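Local coordinates for protein isomaltodextranase (Arthrobacter globiformis, PDB 5AWO) that hydrolyses (1->6)-alpha-D-glucosidic linkages in polysaccharides such as dextran, removing successive isomaltose units from the non-reducing chain ends, at residues A[290-295]-A[382-387]; A[264-269]-A[297-302]; A[87-90]-A[96-99]; A[101-104]-A[109-112]; A[18-23]-A[594-599]. All blocks are in the same frame, centred on the assembly; numbering follows the deposited sequence.

Contact 1: A[290-295]-A[382-387]; sequences PNWANP and TPFSKD
A beta-alpha loop of the TIM barrel, running from helix 274-279 to helix 295-302, meets a loop of the antiparallel beta domain that follows the barrel, as Trp292 drives its indole against Phe384 and Ser385 between strands 375-378 and 391-392. The benzo corner of the indole makes the touch: Trp292 CZ2 lies 3.6 Å from Phe384 CD2, and the approach is at the edge of the phenyl ring, near its plane. The two ring planes are inclined at 42°, neither stacked nor edge-to-face. Phenylalanine suits the place because its flat apolar ring gives the indole a carbon edge to lie against. With CG anti to the backbone N (chi1 -168°), that ring is turned to Trp292 and to Thr300. Beyond the phenyl, the indole edge runs on to the backbone, with Trp292 CZ2 3.5 Å from Ser385 N and close to the indole plane. The small Ser385 lets this wide ring come close; its CB is 3.9 Å from Trp292 CZ2. Behind it, Pro383 O accepts from both Lys386 N and Asp387 N, which keeps the turn compact. On the barrel side, Trp285 and Trp302 pack edge-to-face with Trp292. A leucine in place of Trp292 would probably open a gap beside Phe384 and Ser385 and leave a water that joins the two segments without its indole donor. That water sits in the indole plane at the ring edge, accepting from Trp292 NE1 at 2.9 Å and donating to Phe384 O at 2.8 Å.

Contact 2: A[264-269]-A[297-302]; sequences VRINAD and CGFTGW
Two aromatic rings on helix 295-302 receive Ile266, each in its own manner. Over one face of the Phe299 ring stands the Ile266 CD1 methyl, 3.9 Å from the centroid and 16° off the normal, a CH-pi contact displaced toward the rim. The Trp302 indole is met obliquely by the other branch, Ile266 CG2 lying 3.5 Å from Trp302 CD1, while a water lies in plane at the indole edge. A branched isoleucine suits the site because it can fill both places at once: CG1 lies between backbone N and carbonyl carbon (chi1 56°), which carries CD1 to the phenyl and leaves CG2 for the indole. Between the rings the backbones close up, with Gly298 CA 3.2 Å from Ile266 O in a CA-H...O contact. Glycine is apt here, since a beta carbon would fall only 1.8 Å from Ile266 O. The same oxygen accepts from the water at 2.9 Å, and that water takes a weak bond from Trp302 NE1. A third flat group, the guanidinium of Arg265, braces the segment that carries Ile266: its NH2 donates in plane to Asp269 OD1 at 2.8 Å, a salt bridge using the anti lone pair, and also to Asn267 O, while NE reaches Asn267 OD1. Arg265 NH1 has a further salt bridge to Asp316. In the barrel, strand 263-265 pairs with strands 242-245 and 312-314; Leu313 of the latter touches both Phe299 and Trp302, and helix 326-339 packs on Phe299 through Leu335, Met336 and Ala339.

Contact 3: A[87-90]-A[96-99]; sequences SSRT and ITSY
Two direct hydrogen bonds join Ser87 and Arg89 to Ser98 and Thr97, within the beta-alpha loop after barrel strand 77-79. Ser87 OG, anti to its own N (chi1 -176°), donates to Ser98 O at 2.7 Å, tilted from the carbonyl plane. Thr97 N gives a nearly straight bond to Arg89 O at 3.1 Å, from above the carbonyl plane; Ile96 CA adds a CA-H...O contact to that oxygen at 3.3 Å. A water donates to Ser87 OG and Arg89 O and accepts from Ser98 N. Serine suits because its short hydroxyl both donates to Ser98 O and accepts from the water. Were Ser87 replaced by an alanine, Ser98 O would probably lose this donor and the water one of its three partners. In van der Waals contact, the Ile96 CG2 methyl lies 3.5 Å from Ser87 OG, and Thr97 CG2 rests 3.7 Å from Thr90 C, next to the single beta bridge of Thr90 with Ile96. Arg89 CB lies 3.5 Å from Thr97 OG1, and the NH2 further out is bonded to Trp103 O. The side chain of Tyr99 is about 11 Å from that of Asp201, the probable nucleophile. Helix 132-135 touches Ser88 and Thr90, and helix 179-192 lends the hydroxyls of Tyr186 and Tyr189 to the Ile96 backbone.

Contact 4: A[101-104]-A[109-112]; sequences DSWQ and YWAN
An offset edge-to-face tryptophan pair, Trp103 against Trp110, joins the end of a long barrel loop to helix 107-116, the helix that this loop leads into. Along the loop, Asp101 comes first and reaches back to residues 87-90, its OD2 bonded to Ser88 OG and its OD1 to Arg89 N; a carboxylate suits a place with two donors at hand. Ser102 follows, its OG lying in plane at the edge of the neighbouring Trp103 ring and bonded to Asn100 OD1. Trp103 then makes the contact. Its CG is anti to the carbonyl carbon (chi1 -78°), and this brings the CE3-CZ3 edge of the benzo ring to the face of the pyrrole part of Trp110, with Trp103 CZ3 3.5 Å from Trp110 CD1. Trp103 CE3 approaches Trp110 NE1 from the same side of the plane, at 3.6 Å. The planes stand at 68° and the six-membered ring of Trp103 is centred 5.0 Å from the five-membered ring of Trp110. Tryptophan is well suited to such a buried seam, since each indole offers a wide apolar surface and one donor: Trp103 NE1 goes to Ile54 O and Trp110 NE1 to Glu56 OE2. Trp59 of helix 56-68 meets both rings and extends the cluster. At Gln104 the loop leaves the pair, its N bonded to Glu56 OE1. On the opposite face of Trp110 from Trp103, Tyr109 CD1 stands 3.7 Å above the indole plane, over its centre.

Contact 5: A[18-23]-A[594-599]; sequences AAPPLR and GATDKG
Asp597 OD2 is gripped by Gly594 N, at 2.8 Å, and by Thr545 OG1, and so fixes the glycine on which Leu22 rests. The amide meets the anti lone pair of OD2, while the other oxygen, OD1, is bonded to His561 ND1 and Thr543 OG1; an aspartate is fitting where so many partners converge on one buried carboxylate. The backbone of the same residue closes a type I beta turn, Asp597 N giving a 3.0 Å bond to Gly594 O. Against this turn of the carbohydrate-binding module (CBM35) lies the N-terminal segment, touching it through a proline ring and a leucine methyl. Leu22 CD2 sits 3.6 Å from Gly594 N, CG anti to the carbonyl carbon (chi1 -66°) directing that methyl to the glycine. Glycine suits the spot because a beta carbon would be tight against it, about 3.4 Å away. Pro20 and Thr596 meet tip to tip, Pro20 CD 3.3 Å from Thr596 OG1, with CG2 near Pro20 CG. A water accepts from Ala595 N at 2.8 Å and, weakly, from Arg23 NE; Arg23 NH2 has its stronger partner in a salt bridge to Asp513. Ala19 is backbone-bonded to Pro559 of strand 555-564. Between the two segments themselves, van der Waals contacts of carbon with polar atoms and one shared water imply a fit of shape, while direct bonds to the module are made next door, at Asp513 and Pro559.

Overall arrangement
In chain order contacts 3 and 4 come first, then the interleaved contacts 2 and 1, all nested inside the loop of some 570 residues closed by contact 5. Contacts 3 and 4, centres about 10 Å apart, share the loop after barrel strand 77-79, contact 4 joining it to helix 107-116. Contact 4 lies across the chain's centre from contact 5, their centres about 51 Å apart. Contacts 1 and 2, centres about 8 Å apart, touch through Ala293 and Ala268: helix 295-302 packs on the barrel strand, and the loop leading into it meets loop 382-387 of the following beta domain. Contact 5 brings the N-terminal segment to the carbohydrate-binding module, linking both ends of the chain.

Contact 1: A[290-295]-A[382-387]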
# COMPACT_ATOMS: atom_id res chain seq x y z
N PRO A 290 -11.15 1.19 -12.29
CA PRO A 290 -9.82 0.90 -11.83
C PRO A 290 -8.89 0.85 -13.05
O PRO A 290 -9.27 0.30 -14.10
CB PRO A 290 -9.96 -0.49 -11.20
CG PRO A 290 -10.98 -1.15 -12.07
CD PRO A 290 -11.93 -0.04 -12.53
N ASN A 291 -7.68 1.39 -12.93
CA ASN A 291 -6.85 1.50 -14.13
C ASN A 291 -6.62 0.09 -14.70
O ASN A 291 -6.70 -0.11 -15.92
CB ASN A 291 -5.54 2.20 -13.85
CG ASN A 291 -5.75 3.59 -13.33
OD1 ASN A 291 -6.14 4.50 -14.10
ND2 ASN A 291 -5.57 3.76 -12.05
N TRP A 292 -6.27 -0.83 -13.81
CA TRP A 292 -6.17 -2.24 -14.17
C TRP A 292 -7.23 -3.05 -13.45
O TRP A 292 -7.59 -2.76 -12.29
CB TRP A 292 -4.78 -2.79 -13.83
CG TRP A 292 -3.68 -2.27 -14.70
CD1 TRP A 292 -3.32 -2.74 -15.93
CD2 TRP A 292 -2.78 -1.18 -14.42
NE1 TRP A 292 -2.25 -2.03 -16.42
CE2 TRP A 292 -1.92 -1.06 -15.53
CE3 TRP A 292 -2.64 -0.29 -13.35
CZ2 TRP A 292 -0.91 -0.09 -15.57
CZ3 TRP A 292 -1.65 0.68 -13.41
CH2 TRP A 292 -0.81 0.78 -14.51
N ALA A 293 -7.77 -4.09 -14.11
CA ALA A 293 -8.86 -4.86 -13.54
C ALA A 293 -8.41 -5.93 -12.56
O ALA A 293 -8.99 -6.08 -11.50
CB ALA A 293 -9.72 -5.49 -14.62
N ASN A 294 -7.38 -6.69 -12.93
CA ASN A 294 -6.92 -7.80 -12.08
C ASN A 294 -5.69 -7.36 -11.30
O ASN A 294 -4.93 -6.47 -11.75
CB ASN A 294 -6.67 -9.08 -12.90
CG ASN A 294 -5.54 -8.95 -13.89
OD1 ASN A 294 -5.77 -8.79 -15.12
ND2 ASN A 294 -4.35 -8.98 -13.42
N PRO A 295 -5.48 -7.94 -10.11
CA PRO A 295 -4.38 -7.48 -9.25
C PRO A 295 -2.99 -7.88 -9.73
O PRO A 295 -2.02 -7.18 -9.41
CB PRO A 295 -4.73 -8.05 -7.88
CG PRO A 295 -5.60 -9.25 -8.19
CD PRO A 295 -6.43 -8.80 -9.37
N THR A 382 9.58 2.42 -19.29
CA THR A 382 8.28 2.86 -19.81
C THR A 382 7.19 2.53 -18.80
O THR A 382 7.15 1.41 -18.27
CB THR A 382 7.96 2.15 -21.14
OG1 THR A 382 9.08 2.29 -22.03
CG2 THR A 382 6.71 2.69 -21.81
N PRO A 383 6.32 3.49 -18.50
CA PRO A 383 5.20 3.15 -17.63
C PRO A 383 4.48 1.91 -18.13
O PRO A 383 4.25 1.75 -19.31
CB PRO A 383 4.30 4.37 -17.73
CG PRO A 383 5.24 5.51 -17.99
CD PRO A 383 6.25 4.90 -18.95
N PHE A 384 4.12 1.05 -17.19
CA PHE A 384 3.40 -0.19 -17.50
C PHE A 384 2.06 0.10 -18.17
O PHE A 384 1.58 -0.70 -18.97
CB PHE A 384 3.23 -0.99 -16.20
CG PHE A 384 2.76 -2.42 -16.38
CD1 PHE A 384 3.61 -3.40 -16.88
CD2 PHE A 384 1.48 -2.80 -15.96
CE1 PHE A 384 3.17 -4.70 -17.01
CE2 PHE A 384 1.04 -4.11 -16.08
CZ PHE A 384 1.89 -5.06 -16.62
N SER A 385 1.46 1.24 -17.81
CA SER A 385 0.23 1.69 -18.46
C SER A 385 0.37 1.90 -19.97
O SER A 385 -0.62 1.83 -20.70
CB SER A 385 -0.24 2.99 -17.82
OG SER A 385 0.81 3.94 -17.84
N LYS A 386 1.58 2.17 -20.44
CA LYS A 386 1.84 2.37 -21.87
C LYS A 386 2.43 1.16 -22.55
O LYS A 386 2.27 0.99 -23.77
CB LYS A 386 2.82 3.54 -22.03
CG LYS A 386 2.23 4.87 -21.62
CD LYS A 386 3.21 6.00 -21.82
CE LYS A 386 2.81 7.24 -21.04
NZ LYS A 386 3.85 8.29 -21.17
N ASP A 387 3.15 0.34 -21.81
CA ASP A 387 3.79 -0.84 -22.39
C ASP A 387 3.78 -1.95 -21.35
O ASP A 387 4.56 -1.91 -20.41
CB ASP A 387 5.22 -0.52 -22.83
CG ASP A 387 5.92 -1.70 -23.46
OD1 ASP A 387 5.31 -2.78 -23.62
OD2 ASP A 387 7.11 -1.55 -23.84
O HOH W 1 -0.67 -2.40 -18.88

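Contact 2: A[264-269]-A[297-302]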
# COMPACT_ATOMS: atom_id res chain seq x y z
N VAL A 264 -4.04 2.18 -1.45
CA VAL A 264 -4.90 2.38 -2.61
C VAL A 264 -5.27 1.05 -3.27
O VAL A 264 -4.42 0.19 -3.51
CB VAL A 264 -4.27 3.27 -3.70
CG1 VAL A 264 -4.27 4.72 -3.22
CG2 VAL A 264 -2.88 2.79 -4.11
N ARG A 265 -6.56 0.87 -3.54
CA ARG A 265 -6.97 -0.30 -4.36
C ARG A 265 -6.37 -0.22 -5.75
O ARG A 265 -6.46 0.82 -6.41
CB ARG A 265 -8.49 -0.39 -4.44
CG ARG A 265 -9.11 -1.16 -3.29
CD ARG A 265 -9.11 -2.69 -3.53
NE ARG A 265 -9.91 -2.96 -4.72
CZ ARG A 265 -11.24 -2.84 -4.79
NH1 ARG A 265 -11.95 -2.64 -3.69
NH2 ARG A 265 -11.85 -2.88 -5.97
N ILE A 266 -5.86 -1.36 -6.22
CA ILE A 266 -5.24 -1.45 -7.54
C ILE A 266 -5.95 -2.39 -8.51
O ILE A 266 -5.43 -2.64 -9.60
CB ILE A 266 -3.74 -1.75 -7.40
CG1 ILE A 266 -3.43 -3.03 -6.59
CG2 ILE A 266 -3.03 -0.55 -6.80
CD1 ILE A 266 -4.07 -4.31 -7.06
N ASN A 267 -7.14 -2.84 -8.16
CA ASN A 267 -7.90 -3.81 -8.94
C ASN A 267 -9.38 -3.56 -8.86
O ASN A 267 -9.83 -2.88 -7.94
CB ASN A 267 -7.59 -5.25 -8.51
CG ASN A 267 -7.92 -5.54 -7.04
OD1 ASN A 267 -7.84 -4.66 -6.17
ND2 ASN A 267 -8.17 -6.81 -6.74
N ALA A 268 -10.12 -4.14 -9.79
CA ALA A 268 -11.57 -4.24 -9.67
C ALA A 268 -11.94 -5.07 -8.44
O ALA A 268 -11.14 -5.89 -7.96
CB ALA A 268 -12.13 -4.90 -10.92
N ASP A 269 -13.16 -4.89 -7.93
CA ASP A 269 -13.59 -5.59 -6.73
C ASP A 269 -13.39 -7.11 -6.86
O ASP A 269 -13.59 -7.68 -7.93
CB ASP A 269 -15.08 -5.37 -6.47
CG ASP A 269 -15.45 -3.94 -6.07
OD1 ASP A 269 -14.61 -3.02 -6.07
OD2 ASP A 269 -16.65 -3.72 -5.78
N CYS A 297 -1.98 -7.38 -12.71
CA CYS A 297 -1.65 -6.20 -13.51
C CYS A 297 -1.65 -4.94 -12.65
O CYS A 297 -0.80 -4.06 -12.85
CB CYS A 297 -2.62 -6.01 -14.65
SG CYS A 297 -2.47 -7.28 -15.95
N GLY A 298 -2.60 -4.80 -11.73
CA GLY A 298 -2.64 -3.59 -10.92
C GLY A 298 -1.47 -3.44 -9.96
O GLY A 298 -0.92 -2.33 -9.79
N PHE A 299 -1.08 -4.51 -9.28
CA PHE A 299 0.09 -4.46 -8.42
C PHE A 299 1.30 -4.12 -9.28
O PHE A 299 2.13 -3.27 -8.89
CB PHE A 299 0.35 -5.80 -7.73
CG PHE A 299 -0.53 -6.10 -6.53
CD1 PHE A 299 -0.76 -5.18 -5.52
CD2 PHE A 299 -1.07 -7.38 -6.38
CE1 PHE A 299 -1.51 -5.51 -4.40
CE2 PHE A 299 -1.82 -7.71 -5.28
CZ PHE A 299 -2.04 -6.77 -4.28
N THR A 300 1.45 -4.80 -10.42
CA THR A 300 2.60 -4.55 -11.30
C THR A 300 2.62 -3.09 -11.78
O THR A 300 3.66 -2.41 -11.74
CB THR A 300 2.59 -5.52 -12.47
OG1 THR A 300 2.70 -6.86 -11.97
CG2 THR A 300 3.73 -5.27 -13.44
N GLY A 301 1.48 -2.61 -12.21
CA GLY A 301 1.33 -1.28 -12.80
C GLY A 301 1.48 -0.11 -11.85
O GLY A 301 1.93 0.96 -12.28
N TRP A 302 1.15 -0.31 -10.57
CA TRP A 302 1.25 0.74 -9.56
C TRP A 302 2.48 0.55 -8.69
O TRP A 302 2.69 1.34 -7.76
CB TRP A 302 -0.04 0.80 -8.72
CG TRP A 302 -1.14 1.53 -9.42
CD1 TRP A 302 -2.32 1.05 -9.87
CD2 TRP A 302 -1.12 2.93 -9.74
NE1 TRP A 302 -3.05 2.06 -10.44
CE2 TRP A 302 -2.33 3.23 -10.38
CE3 TRP A 302 -0.19 3.97 -9.53
CZ2 TRP A 302 -2.63 4.51 -10.85
CZ3 TRP A 302 -0.50 5.22 -9.96
CH2 TRP A 302 -1.70 5.50 -10.62
O HOH W 2 -5.43 -0.19 -11.09

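Contact 3: A[87-90]-A[96-99]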
# COMPACT_ATOMS: atom_id res chain seq x y z
N SER A 87 -27.84 2.25 7.42
CA SER A 87 -27.29 2.78 8.67
C SER A 87 -27.67 4.26 8.76
O SER A 87 -26.93 5.11 8.27
CB SER A 87 -25.78 2.60 8.71
OG SER A 87 -25.24 3.01 9.95
N SER A 88 -28.84 4.54 9.35
CA SER A 88 -29.38 5.90 9.37
C SER A 88 -29.31 6.57 10.72
O SER A 88 -29.37 7.80 10.77
CB SER A 88 -30.84 5.91 8.89
OG SER A 88 -31.75 5.41 9.86
N ARG A 89 -29.23 5.80 11.79
CA ARG A 89 -29.18 6.40 13.13
C ARG A 89 -27.85 7.13 13.29
O ARG A 89 -26.80 6.57 12.94
CB ARG A 89 -29.31 5.34 14.21
CG ARG A 89 -30.66 4.63 14.21
CD ARG A 89 -30.76 3.52 15.25
NE ARG A 89 -29.83 2.42 15.00
CZ ARG A 89 -29.86 1.23 15.60
NH1 ARG A 89 -30.82 0.95 16.48
NH2 ARG A 89 -28.95 0.31 15.30
N THR A 90 -27.88 8.37 13.81
CA THR A 90 -26.65 9.11 14.01
C THR A 90 -26.61 9.80 15.38
O THR A 90 -27.65 9.95 16.05
CB THR A 90 -26.46 10.17 12.92
OG1 THR A 90 -27.55 11.10 12.93
CG2 THR A 90 -26.31 9.53 11.54
N ILE A 96 -22.77 8.08 12.17
CA ILE A 96 -23.52 6.85 12.34
C ILE A 96 -23.14 6.13 13.62
O ILE A 96 -21.96 5.98 13.94
CB ILE A 96 -23.40 5.87 11.14
CG1 ILE A 96 -21.94 5.63 10.75
CG2 ILE A 96 -24.20 6.39 9.98
CD1 ILE A 96 -21.75 4.34 9.98
N THR A 97 -24.16 5.66 14.35
CA THR A 97 -23.92 5.00 15.63
C THR A 97 -23.68 3.50 15.55
O THR A 97 -23.17 2.92 16.49
CB THR A 97 -25.09 5.26 16.59
OG1 THR A 97 -26.29 4.78 15.99
CG2 THR A 97 -25.23 6.74 16.90
N SER A 98 -24.02 2.86 14.43
CA SER A 98 -23.78 1.43 14.29
C SER A 98 -23.63 1.07 12.82
O SER A 98 -23.72 1.94 11.96
CB SER A 98 -24.90 0.61 14.94
OG SER A 98 -24.51 -0.75 15.05
N TYR A 99 -23.44 -0.22 12.54
CA TYR A 99 -23.30 -0.66 11.15
C TYR A 99 -24.62 -0.67 10.37
O TYR A 99 -24.65 -0.38 9.18
CB TYR A 99 -22.63 -2.05 11.07
CG TYR A 99 -22.73 -2.64 9.69
CD1 TYR A 99 -21.93 -2.18 8.65
CD2 TYR A 99 -23.66 -3.62 9.40
CE1 TYR A 99 -22.05 -2.71 7.36
CE2 TYR A 99 -23.77 -4.16 8.12
CZ TYR A 99 -22.97 -3.68 7.11
OH TYR A 99 -23.13 -4.20 5.84
O HOH W 3 -26.12 3.98 12.37

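Contact 4: A[101-104]-A[109-112]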
# COMPACT_ATOMS: atom_id res chain seq x y z
N ASP A 101 -29.22 -0.22 11.05
CA ASP A 101 -30.33 0.10 11.97
C ASP A 101 -30.91 -1.14 12.69
O ASP A 101 -31.56 -0.97 13.72
CB ASP A 101 -31.46 0.84 11.24
CG ASP A 101 -31.08 2.26 10.85
OD1 ASP A 101 -30.02 2.77 11.28
OD2 ASP A 101 -31.87 2.86 10.08
N SER A 102 -30.70 -2.35 12.15
CA SER A 102 -31.15 -3.60 12.80
C SER A 102 -30.30 -4.01 13.99
O SER A 102 -30.70 -4.88 14.79
CB SER A 102 -31.21 -4.78 11.81
OG SER A 102 -29.90 -5.16 11.39
N TRP A 103 -29.11 -3.44 14.11
CA TRP A 103 -28.14 -3.83 15.13
C TRP A 103 -28.64 -3.31 16.48
O TRP A 103 -29.14 -2.18 16.57
CB TRP A 103 -26.75 -3.28 14.79
CG TRP A 103 -26.04 -4.09 13.73
CD1 TRP A 103 -26.61 -4.77 12.71
CD2 TRP A 103 -24.64 -4.31 13.65
NE1 TRP A 103 -25.63 -5.43 11.99
CE2 TRP A 103 -24.41 -5.16 12.54
CE3 TRP A 103 -23.54 -3.88 14.40
CZ2 TRP A 103 -23.13 -5.56 12.17
CZ3 TRP A 103 -22.27 -4.30 14.03
CH2 TRP A 103 -22.08 -5.12 12.91
N GLN A 104 -28.49 -4.14 17.51
CA GLN A 104 -28.85 -3.76 18.88
C GLN A 104 -27.74 -3.05 19.61
O GLN A 104 -27.98 -2.43 20.66
CB GLN A 104 -29.26 -5.02 19.64
CG GLN A 104 -30.51 -5.68 19.09
CD GLN A 104 -30.89 -6.94 19.86
OE1 GLN A 104 -30.16 -7.94 19.85
NE2 GLN A 104 -32.05 -6.91 20.52
N TYR A 109 -19.72 -0.70 21.65
CA TYR A 109 -19.96 -2.04 22.15
C TYR A 109 -19.13 -3.05 21.37
O TYR A 109 -18.47 -3.91 21.96
CB TYR A 109 -21.42 -2.42 22.05
CG TYR A 109 -21.66 -3.86 22.43
CD1 TYR A 109 -21.56 -4.87 21.47
CD2 TYR A 109 -21.97 -4.23 23.74
CE1 TYR A 109 -21.78 -6.19 21.80
CE2 TYR A 109 -22.17 -5.56 24.08
CZ TYR A 109 -22.08 -6.54 23.10
OH TYR A 109 -22.28 -7.88 23.39
N TRP A 110 -19.14 -2.93 20.05
CA TRP A 110 -18.42 -3.92 19.25
C TRP A 110 -16.91 -3.76 19.35
O TRP A 110 -16.19 -4.75 19.35
CB TRP A 110 -18.92 -3.94 17.80
CG TRP A 110 -20.23 -4.65 17.76
CD1 TRP A 110 -21.46 -4.12 17.48
CD2 TRP A 110 -20.47 -6.03 18.10
NE1 TRP A 110 -22.41 -5.06 17.57
CE2 TRP A 110 -21.85 -6.25 17.96
CE3 TRP A 110 -19.65 -7.10 18.48
CZ2 TRP A 110 -22.44 -7.49 18.21
CZ3 TRP A 110 -20.24 -8.34 18.73
CH2 TRP A 110 -21.62 -8.52 18.59
N ALA A 111 -16.43 -2.52 19.46
CA ALA A 111 -15.00 -2.30 19.67
C ALA A 111 -14.55 -2.92 21.01
O ALA A 111 -13.47 -3.49 21.10
CB ALA A 111 -14.66 -0.83 19.60
N ASN A 112 -15.38 -2.82 22.05
CA ASN A 112 -15.03 -3.47 23.31
C ASN A 112 -15.12 -5.00 23.27
O ASN A 112 -14.27 -5.69 23.86
CB ASN A 112 -15.91 -2.94 24.45
CG ASN A 112 -15.48 -3.49 25.79
OD1 ASN A 112 -14.41 -3.16 26.29
ND2 ASN A 112 -16.30 -4.38 26.35

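Contact 5: A[18-23]-A[594-599]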
# COMPACT_ATOMS: atom_id res chain seq x y z
N ALA A 18 25.43 20.52 6.34
CA ALA A 18 24.02 20.51 6.71
C ALA A 18 23.18 20.84 5.48
O ALA A 18 23.57 21.64 4.63
CB ALA A 18 23.75 21.51 7.83
N ALA A 19 22.02 20.19 5.38
CA ALA A 19 21.11 20.40 4.26
C ALA A 19 19.71 20.63 4.79
O ALA A 19 19.36 20.13 5.85
CB ALA A 19 21.13 19.19 3.33
N PRO A 20 18.89 21.39 4.05
CA PRO A 20 17.49 21.48 4.43
C PRO A 20 16.73 20.16 4.13
O PRO A 20 17.24 19.33 3.37
CB PRO A 20 16.94 22.61 3.56
CG PRO A 20 17.93 22.82 2.47
CD PRO A 20 19.18 22.05 2.77
N PRO A 21 15.55 19.98 4.75
CA PRO A 21 14.77 18.77 4.44
C PRO A 21 14.33 18.73 2.99
O PRO A 21 14.12 19.76 2.35
CB PRO A 21 13.58 18.89 5.40
CG PRO A 21 13.42 20.35 5.65
CD PRO A 21 14.83 20.88 5.67
N LEU A 22 14.21 17.51 2.45
CA LEU A 22 13.61 17.31 1.14
C LEU A 22 12.11 17.64 1.21
O LEU A 22 11.48 17.45 2.25
CB LEU A 22 13.76 15.84 0.74
CG LEU A 22 15.16 15.31 0.47
CD1 LEU A 22 15.08 13.88 -0.02
CD2 LEU A 22 15.91 16.17 -0.53
N ARG A 23 11.57 18.18 0.13
CA ARG A 23 10.14 18.39 -0.04
C ARG A 23 9.47 17.07 -0.43
O ARG A 23 9.86 16.46 -1.44
CB ARG A 23 9.87 19.40 -1.14
CG ARG A 23 10.34 20.82 -0.83
CD ARG A 23 10.14 21.71 -2.04
NE ARG A 23 11.02 21.30 -3.13
CZ ARG A 23 10.91 21.68 -4.40
NH1 ARG A 23 9.93 22.50 -4.78
NH2 ARG A 23 11.78 21.23 -5.29
N GLY A 594 17.47 17.62 -3.48
CA GLY A 594 16.76 18.85 -3.12
C GLY A 594 17.14 20.07 -3.95
O GLY A 594 18.04 20.02 -4.81
N ALA A 595 16.44 21.17 -3.71
CA ALA A 595 16.65 22.41 -4.46
C ALA A 595 18.06 22.99 -4.26
O ALA A 595 18.60 23.64 -5.16
CB ALA A 595 15.60 23.44 -4.08
N THR A 596 18.65 22.71 -3.11
CA THR A 596 19.99 23.19 -2.77
C THR A 596 21.06 22.17 -3.11
O THR A 596 22.24 22.40 -2.85
CB THR A 596 20.10 23.57 -1.28
OG1 THR A 596 19.93 22.40 -0.46
CG2 THR A 596 19.06 24.62 -0.90
N ASP A 597 20.67 21.02 -3.66
CA ASP A 597 21.65 20.06 -4.12
C ASP A 597 22.16 20.46 -5.49
O ASP A 597 21.50 21.17 -6.25
CB ASP A 597 21.09 18.62 -4.13
CG ASP A 597 21.11 17.98 -2.75
OD1 ASP A 597 22.19 17.89 -2.11
OD2 ASP A 597 20.03 17.55 -2.28
N LYS A 598 23.35 19.97 -5.81
CA LYS A 598 24.02 20.28 -7.05
C LYS A 598 24.00 19.08 -7.98
O LYS A 598 24.28 17.96 -7.56
CB LYS A 598 25.47 20.67 -6.76
CG LYS A 598 26.25 21.12 -7.98
CD LYS A 598 27.64 21.61 -7.59
CE LYS A 598 28.36 22.25 -8.77
NZ LYS A 598 29.76 22.62 -8.42
N GLY A 599 23.67 19.32 -9.24
CA GLY A 599 23.81 18.33 -10.30
C GLY A 599 22.78 17.21 -10.30
O GLY A 599 21.58 17.44 -10.12
O HOH W 4 14.20 21.12 -1.98